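Local coordinates for putative fimbrial associated sortase-like protein (Corynebacterium diphtheriae, PDB 6BWE) that probably acts as a cysteine transpeptidase of the class C sortases, which link pilin subunits to one another during pilus assembly, at residues S29-A34 / Q153-K158; L65-P70 / S111-G116. The protein carries 2 engineered substitutions. One frame throughout, in Å; residues are numbered along the deposited sequence. Where two conformers were deposited one is given.

Interaction 1. Residues S29-A34 / Q153-K158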
ATOM      1  N   SER A  29      -0.973  -8.446  23.205  1.00 25.70           N
ATOM      2  CA  SER A  29      -0.016  -8.927  22.203  0.60 25.78           C
ATOM      3  C   SER A  29      -0.586  -8.844  20.774  1.00 24.88           C
ATOM      4  O   SER A  29       0.124  -8.469  19.839  1.00 23.52           O
ATOM      5  CB  SER A  29       0.473 -10.352  22.556  0.60 26.72           C
ATOM      6  OG  SER A  29       1.075 -10.995  21.446  0.60 27.18           O
ATOM      7  N   VAL A  30      -1.864  -9.179  20.624  1.00 23.51           N
ATOM      8  CA  VAL A  30      -2.548  -9.131  19.336  1.00 22.37           C
ATOM      9  C   VAL A  30      -2.663  -7.674  18.831  1.00 21.67           C
ATOM     10  O   VAL A  30      -2.411  -7.378  17.650  1.00 21.24           O
ATOM     11  CB  VAL A  30      -3.916  -9.813  19.444  1.00 21.79           C
ATOM     12  CG1 VAL A  30      -4.754  -9.616  18.192  1.00 21.68           C
ATOM     13  CG2 VAL A  30      -3.761 -11.302  19.724  1.00 22.50           C
ATOM     14  N   LEU A  31      -3.036  -6.763  19.724  1.00 21.37           N
ATOM     15  CA  LEU A  31      -3.059  -5.340  19.377  1.00 21.96           C
ATOM     16  C   LEU A  31      -1.686  -4.812  18.955  1.00 22.49           C
ATOM     17  O   LEU A  31      -1.581  -4.095  17.923  1.00 22.59           O
ATOM     18  CB  LEU A  31      -3.627  -4.516  20.523  1.00 22.28           C
ATOM     19  CG  LEU A  31      -5.118  -4.734  20.806  1.00 22.24           C
ATOM     20  CD1 LEU A  31      -5.500  -4.054  22.140  1.00 23.33           C
ATOM     21  CD2 LEU A  31      -6.001  -4.232  19.653  1.00 22.25           C
ATOM     22  N   GLU A  32      -0.638  -5.137  19.715  1.00 23.71           N
ATOM     23  CA  GLU A  32       0.700  -4.745  19.366  0.60 25.25           C
ATOM     24  C   GLU A  32       1.099  -5.319  18.008  1.00 24.29           C
ATOM     25  O   GLU A  32       1.673  -4.624  17.174  1.00 24.23           O
ATOM     26  CB  GLU A  32       1.706  -5.168  20.452  0.60 27.58           C
ATOM     27  CG  GLU A  32       1.855  -4.115  21.548  0.60 29.36           C
ATOM     28  CD  GLU A  32       2.519  -2.839  21.018  0.60 31.13           C
ATOM     29  OE1 GLU A  32       3.743  -2.881  20.695  0.60 34.51           O
ATOM     30  OE2 GLU A  32       1.814  -1.804  20.871  0.60 30.65           O
ATOM     31  N   ALA A  33       0.811  -6.601  17.809  1.00 22.88           N
ATOM     32  CA  ALA A  33       1.114  -7.221  16.511  1.00 22.73           C
ATOM     33  C   ALA A  33       0.405  -6.506  15.367  1.00 21.40           C
ATOM     34  O   ALA A  33       0.972  -6.356  14.271  1.00 21.31           O
ATOM     35  CB  ALA A  33       0.743  -8.692  16.505  1.00 23.15           C
ATOM     36  N   ALA A  34      -0.836  -6.088  15.590  1.00 19.84           N
ATOM     37  CA  ALA A  34      -1.575  -5.378  14.527  1.00 19.78           C
ATOM     38  C   ALA A  34      -1.050  -3.972  14.263  1.00 20.89           C
ATOM     39  O   ALA A  34      -1.062  -3.495  13.114  1.00 21.72           O
ATOM     40  CB  ALA A  34      -3.032  -5.298  14.865  1.00 19.22           C
ATOM     41  N   GLN A 153     -10.255  -6.485  20.154  1.00 21.20           N
ATOM     42  CA  GLN A 153      -9.526  -7.131  21.258  1.00 21.99           C
ATOM     43  C   GLN A 153      -9.844  -6.543  22.628  1.00 22.66           C
ATOM     44  O   GLN A 153      -8.953  -6.287  23.428  1.00 22.42           O
ATOM     45  CB  GLN A 153      -8.035  -7.045  20.983  1.00 21.53           C
ATOM     46  CG  GLN A 153      -7.652  -7.804  19.712  1.00 21.95           C
ATOM     47  CD  GLN A 153      -7.822  -9.297  19.850  1.00 22.30           C
ATOM     48  OE1 GLN A 153      -7.225  -9.901  20.723  1.00 22.64           O
ATOM     49  NE2 GLN A 153      -8.599  -9.915  18.944  1.00 22.58           N
ATOM     50  N   GLY A 154     -11.123  -6.312  22.868  1.00 25.44           N
ATOM     51  CA  GLY A 154     -11.592  -5.833  24.161  1.00 27.54           C
ATOM     52  C   GLY A 154     -11.577  -4.321  24.344  1.00 30.05           C
ATOM     53  O   GLY A 154     -12.128  -3.814  25.315  1.00 32.89           O
ATOM     54  N   GLU A 155     -10.935  -3.590  23.455  1.00 29.11           N
ATOM     55  CA  GLU A 155     -10.761  -2.151  23.650  1.00 31.26           C
ATOM     56  C   GLU A 155     -11.773  -1.442  22.745  1.00 30.90           C
ATOM     57  O   GLU A 155     -12.113  -1.971  21.692  1.00 29.32           O
ATOM     58  CB  GLU A 155      -9.301  -1.809  23.350  1.00 33.90           C
ATOM     59  CG  GLU A 155      -9.022  -0.735  22.341  1.00 38.30           C
ATOM     60  CD  GLU A 155      -7.548  -0.663  22.011  1.00 40.96           C
ATOM     61  OE1 GLU A 155      -7.205  -0.736  20.801  1.00 45.28           O
ATOM     62  OE2 GLU A 155      -6.739  -0.580  22.960  1.00 43.86           O
ATOM     63  N   THR A 156     -12.233  -0.254  23.133  1.00 28.88           N
ATOM     64  CA  THR A 156     -13.145   0.485  22.309  1.00 28.52           C
ATOM     65  C   THR A 156     -12.499   1.813  21.895  1.00 28.08           C
ATOM     66  O   THR A 156     -11.953   2.537  22.725  1.00 28.31           O
ATOM     67  CB  THR A 156     -14.494   0.677  22.998  1.00 30.54           C
ATOM     68  OG1 THR A 156     -15.068  -0.612  23.199  1.00 32.40           O
ATOM     69  CG2 THR A 156     -15.460   1.475  22.104  1.00 30.27           C
ATOM     70  N   LEU A 157     -12.560   2.097  20.595  1.00 26.84           N
ATOM     71  CA  LEU A 157     -12.029   3.323  20.007  1.00 27.31           C
ATOM     72  C   LEU A 157     -13.212   4.152  19.515  1.00 26.22           C
ATOM     73  O   LEU A 157     -14.117   3.605  18.888  1.00 25.96           O
ATOM     74  CB  LEU A 157     -11.114   3.001  18.821  1.00 27.27           C
ATOM     75  CG  LEU A 157     -10.128   1.840  18.921  1.00 29.33           C
ATOM     76  CD1 LEU A 157      -9.289   1.719  17.647  1.00 29.90           C
ATOM     77  CD2 LEU A 157      -9.240   2.052  20.104  1.00 31.47           C
ATOM     78  N   LYS A 158     -13.174   5.465  19.750  1.00 25.63           N
ATOM     79  CA  LYS A 158     -14.243   6.344  19.362  1.00 25.23           C
ATOM     80  C   LYS A 158     -13.744   7.253  18.248  1.00 24.48           C
ATOM     81  O   LYS A 158     -12.644   7.786  18.308  1.00 24.87           O
ATOM     82  CB  LYS A 158     -14.765   7.153  20.551  1.00 25.90           C
ATOM     83  CG  LYS A 158     -15.981   8.008  20.233  1.00 26.34           C
ATOM     84  CD  LYS A 158     -16.455   8.792  21.477  1.00 27.24           C
ATOM     85  CE  LYS A 158     -17.653   9.654  21.115  1.00 28.87           C
ATOM     86  NZ  LYS A 158     -18.152  10.479  22.261  1.00 29.81           N
TER
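This is a side-chain packing contact between the N-terminal helix and the turn end of the hairpin formed by strands 147-152 and 155-167: Val-30 and Leu-31 of helix 24-39 lie against Gln-153 and Glu-155. No hydrogen bond crosses it. Val-30 and Gln-153 meet at about a right angle, with methyl CG1 of Val-30 over the flat face of the amide, 3.5 Å from CD of Gln-153. Val-30 CB is likewise 3.5 Å from Gln-153 OE1. The glutamine chain makes this possible by a turn about CB-CG (chi2 -68°), which brings the amide over the valine instead of letting it run straight on. Next to it, Leu-31 and Gln-153 lie alongside, pointing opposite ways, Leu-31 CD2 resting 3.7 Å from Gln-153 CB. The aliphatic part of the glutamine thus packs on the leucine and its amide on the valine. The leucine also meets the end of Glu-155, which reaches out straight from CG; Leu-31 CD1 lies 3.8 Å from Glu-155 OE2, a van der Waals approach of a methyl to a carboxylate. Gln-153 and Gly-154 form the two-residue connection of the hairpin, both with positive phi, close to a type I' turn. Further along the hairpin, Leu-157 bonds through its backbone to Ile-150 of strand 147-152, and Lys-158 to Val-206 of strand 198-206. On the helix side Val-30 also touches Pro-70 and Leu-31 touches Val-115, so helix 24-39 bridges the hairpin and two loops.

Interaction 2. Residues L65-P70 / S111-G116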
ATOM      1  N   LEU A  65      -4.054 -12.002   7.344  1.00 19.97           N
ATOM      2  CA  LEU A  65      -5.070 -12.912   7.838  1.00 20.85           C
ATOM      3  C   LEU A  65      -4.776 -13.454   9.225  1.00 22.11           C
ATOM      4  O   LEU A  65      -5.716 -13.764   9.950  1.00 22.15           O
ATOM      5  CB  LEU A  65      -5.254 -14.058   6.848  1.00 21.58           C
ATOM      6  CG  LEU A  65      -5.882 -13.682   5.512  1.00 21.89           C
ATOM      7  CD1 LEU A  65      -5.969 -14.930   4.651  1.00 22.63           C
ATOM      8  CD2 LEU A  65      -7.236 -12.998   5.625  1.00 22.60           C
ATOM      9  N   GLN A  66      -3.503 -13.545   9.602  1.00 22.19           N
ATOM     10  CA  GLN A  66      -3.129 -13.901  10.971  1.00 24.71           C
ATOM     11  C   GLN A  66      -3.402 -12.779  11.987  1.00 22.91           C
ATOM     12  O   GLN A  66      -3.451 -13.033  13.197  1.00 23.07           O
ATOM     13  CB  GLN A  66      -1.645 -14.280  11.014  1.00 27.42           C
ATOM     14  CG  GLN A  66      -1.303 -15.468  10.159  1.00 31.55           C
ATOM     15  CD  GLN A  66       0.184 -15.760  10.246  1.00 36.90           C
ATOM     16  OE1 GLN A  66       0.700 -16.004  11.339  1.00 43.46           O
ATOM     17  NE2 GLN A  66       0.881 -15.691   9.127  1.00 40.23           N
ATOM     18  N   GLN A  67      -3.570 -11.531  11.523  1.00 20.61           N
ATOM     19  CA  GLN A  67      -3.722 -10.421  12.472  1.00 20.64           C
ATOM     20  C   GLN A  67      -5.152 -10.422  13.006  1.00 20.32           C
ATOM     21  O   GLN A  67      -6.090 -10.793  12.294  1.00 21.56           O
ATOM     22  CB  GLN A  67      -3.404  -9.086  11.856  1.00 20.33           C
ATOM     23  CG  GLN A  67      -1.992  -8.995  11.255  1.00 20.03           C
ATOM     24  CD  GLN A  67      -0.883  -9.235  12.268  1.00 20.66           C
ATOM     25  OE1 GLN A  67      -1.023  -8.903  13.461  1.00 21.03           O
ATOM     26  NE2 GLN A  67       0.267  -9.754  11.790  1.00 21.59           N
ATOM     27  N   LEU A  68      -5.290  -9.972  14.240  1.00 19.96           N
ATOM     28  CA  LEU A  68      -6.545  -9.925  14.948  1.00 20.13           C
ATOM     29  C   LEU A  68      -7.244 -11.288  14.973  1.00 20.22           C
ATOM     30  O   LEU A  68      -8.471 -11.360  14.917  1.00 20.91           O
ATOM     31  CB  LEU A  68      -7.447  -8.816  14.401  1.00 19.93           C
ATOM     32  CG  LEU A  68      -6.837  -7.407  14.399  1.00 20.05           C
ATOM     33  CD1 LEU A  68      -7.774  -6.434  13.745  1.00 20.11           C
ATOM     34  CD2 LEU A  68      -6.511  -6.956  15.799  1.00 20.16           C
ATOM     35  N   ASN A  69      -6.462 -12.352  15.097  1.00 20.53           N
ATOM     36  CA  ASN A  69      -6.988 -13.722  14.985  1.00 21.04           C
ATOM     37  C   ASN A  69      -6.125 -14.695  15.776  1.00 21.38           C
ATOM     38  O   ASN A  69      -5.578 -15.670  15.222  1.00 20.36           O
ATOM     39  CB  ASN A  69      -7.019 -14.068  13.518  1.00 21.69           C
ATOM     40  CG  ASN A  69      -7.587 -15.431  13.206  1.00 22.80           C
ATOM     41  OD1 ASN A  69      -8.330 -16.026  13.991  1.00 24.04           O
ATOM     42  ND2 ASN A  69      -7.261 -15.918  11.989  1.00 23.89           N
ATOM     43  N   PRO A  70      -5.995 -14.462  17.087  1.00 21.99           N
ATOM     44  CA  PRO A  70      -5.155 -15.341  17.902  1.00 23.32           C
ATOM     45  C   PRO A  70      -5.767 -16.740  18.031  1.00 24.39           C
ATOM     46  O   PRO A  70      -5.063 -17.689  18.230  1.00 25.46           O
ATOM     47  CB  PRO A  70      -5.170 -14.649  19.282  1.00 23.12           C
ATOM     48  CG  PRO A  70      -6.464 -13.954  19.301  1.00 22.95           C
ATOM     49  CD  PRO A  70      -6.568 -13.393  17.898  1.00 22.33           C
ATOM     50  N   SER A 111      -5.327  -1.065   3.524  1.00 18.76           N
ATOM     51  CA  SER A 111      -5.520  -0.015   4.502  1.00 18.08           C
ATOM     52  C   SER A 111      -5.161  -0.608   5.863  1.00 18.33           C
ATOM     53  O   SER A 111      -5.131  -1.827   6.027  1.00 17.45           O
ATOM     54  CB  SER A 111      -6.955   0.531   4.481  1.00 18.04           C
ATOM     55  OG  SER A 111      -7.914  -0.454   4.931  1.00 18.08           O
ATOM     56  N   ALA A 112      -4.865   0.262   6.830  1.00 18.33           N
ATOM     57  CA  ALA A 112      -4.484  -0.176   8.173  1.00 18.46           C
ATOM     58  C   ALA A 112      -5.644  -0.932   8.832  1.00 19.18           C
ATOM     59  O   ALA A 112      -6.825  -0.663   8.581  1.00 17.44           O
ATOM     60  CB  ALA A 112      -4.107   1.010   9.046  1.00 19.07           C
ATOM     61  N   LEU A 113      -5.282  -1.902   9.642  1.00 19.41           N
ATOM     62  CA  LEU A 113      -6.239  -2.572  10.506  1.00 19.87           C
ATOM     63  C   LEU A 113      -6.774  -1.599  11.562  1.00 20.02           C
ATOM     64  O   LEU A 113      -6.046  -0.683  11.971  1.00 20.02           O
ATOM     65  CB  LEU A 113      -5.532  -3.727  11.211  1.00 21.58           C
ATOM     66  CG  LEU A 113      -5.077  -4.900  10.357  1.00 23.12           C
ATOM     67  CD1 LEU A 113      -4.161  -5.762  11.196  1.00 25.01           C
ATOM     68  CD2 LEU A 113      -6.265  -5.692   9.836  1.00 24.09           C
ATOM     69  N   PRO A 114      -8.044  -1.776  12.008  1.00 20.34           N
ATOM     70  CA  PRO A 114      -8.665  -0.703  12.796  1.00 21.29           C
ATOM     71  C   PRO A 114      -8.336  -0.828  14.282  1.00 22.47           C
ATOM     72  O   PRO A 114      -9.195  -1.176  15.082  1.00 23.04           O
ATOM     73  CB  PRO A 114     -10.145  -0.877  12.491  1.00 21.36           C
ATOM     74  CG  PRO A 114     -10.309  -2.347  12.320  1.00 21.34           C
ATOM     75  CD  PRO A 114      -9.070  -2.703  11.498  1.00 21.18           C
ATOM     76  N   VAL A 115      -7.071  -0.554  14.605  1.00 22.62           N
ATOM     77  CA  VAL A 115      -6.541  -0.550  15.972  1.00 22.47           C
ATOM     78  C   VAL A 115      -6.056   0.847  16.392  1.00 23.17           C
ATOM     79  O   VAL A 115      -5.453   0.972  17.437  1.00 23.83           O
ATOM     80  CB  VAL A 115      -5.446  -1.601  16.167  1.00 21.83           C
ATOM     81  CG1 VAL A 115      -6.040  -2.988  16.037  1.00 22.23           C
ATOM     82  CG2 VAL A 115      -4.284  -1.425  15.172  1.00 22.17           C
ATOM     83  N   GLY A 116      -6.342   1.874  15.584  1.00 23.26           N
ATOM     84  CA  GLY A 116      -5.961   3.259  15.899  1.00 24.90           C
ATOM     85  C   GLY A 116      -4.482   3.515  15.644  1.00 25.83           C
ATOM     86  O   GLY A 116      -3.718   2.583  15.318  1.00 26.05           O
TER
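Gln-67 and Leu-113 cross at about a right angle, the leucine methyl CD1 pressing on the root of the glutamine, 3.5 Å from Gln-67 CB. The contact stays aliphatic because the glutamine folds back beyond its CB (chi2 -60°) and its amide turns off to Asp-63 of helix 59-66, which NE2 bonds. Leu-68 and Val-115 lie side by side, pointing opposite ways, methyl against methyl, with Leu-68 CD2 4.0 Å from Val-115 CG1. The other branch of the leucine faces Leu-113, its CD1 4.3 Å from Leu-113 CD2, which joins the two pairs into one largely buried patch, to which the glutamine gives its aliphatic carbons CB and CG. Backbone turns present these groups. Leu-68, with positive phi, is the third residue of a type II turn from Gln-66 to Asn-69. On the loop side, Pro-114 centres an inverse gamma turn in which Val-115 N bonds to Leu-113 O at 2.8 Å, and Leu-113 and Val-115 both point their CB atoms at the 65-70 turn. Helix 24-39 flanks the patch through Ala-33, which meets Gln-67, and Tyr-37, which meets Leu-113, while Val-152 of strand 147-152 touches both Leu-68 and Val-115.

In the fold
Interactions 1 and 2 have centres about 8 Å apart, on the same side of the chain's centre, and they touch directly. Leu-157, on strand 155-167 of interaction 1, brings CD1 to 3.6 Å from Val-115 C in the 111-116 loop of interaction 2. Helix 24-39 meets interaction 2 as well: Ala-34 N is 3.5 Å from Gln-67 OE1, as packing. Interaction 1 sets helix 24-39 on the hairpin, and interaction 2 sets the turn of 65-70 on the loop before strand 123-125. Both lie away from the predicted active-site residues His-127 and Cys-189, the latter oxidised to S-hydroxycysteine in this crystal.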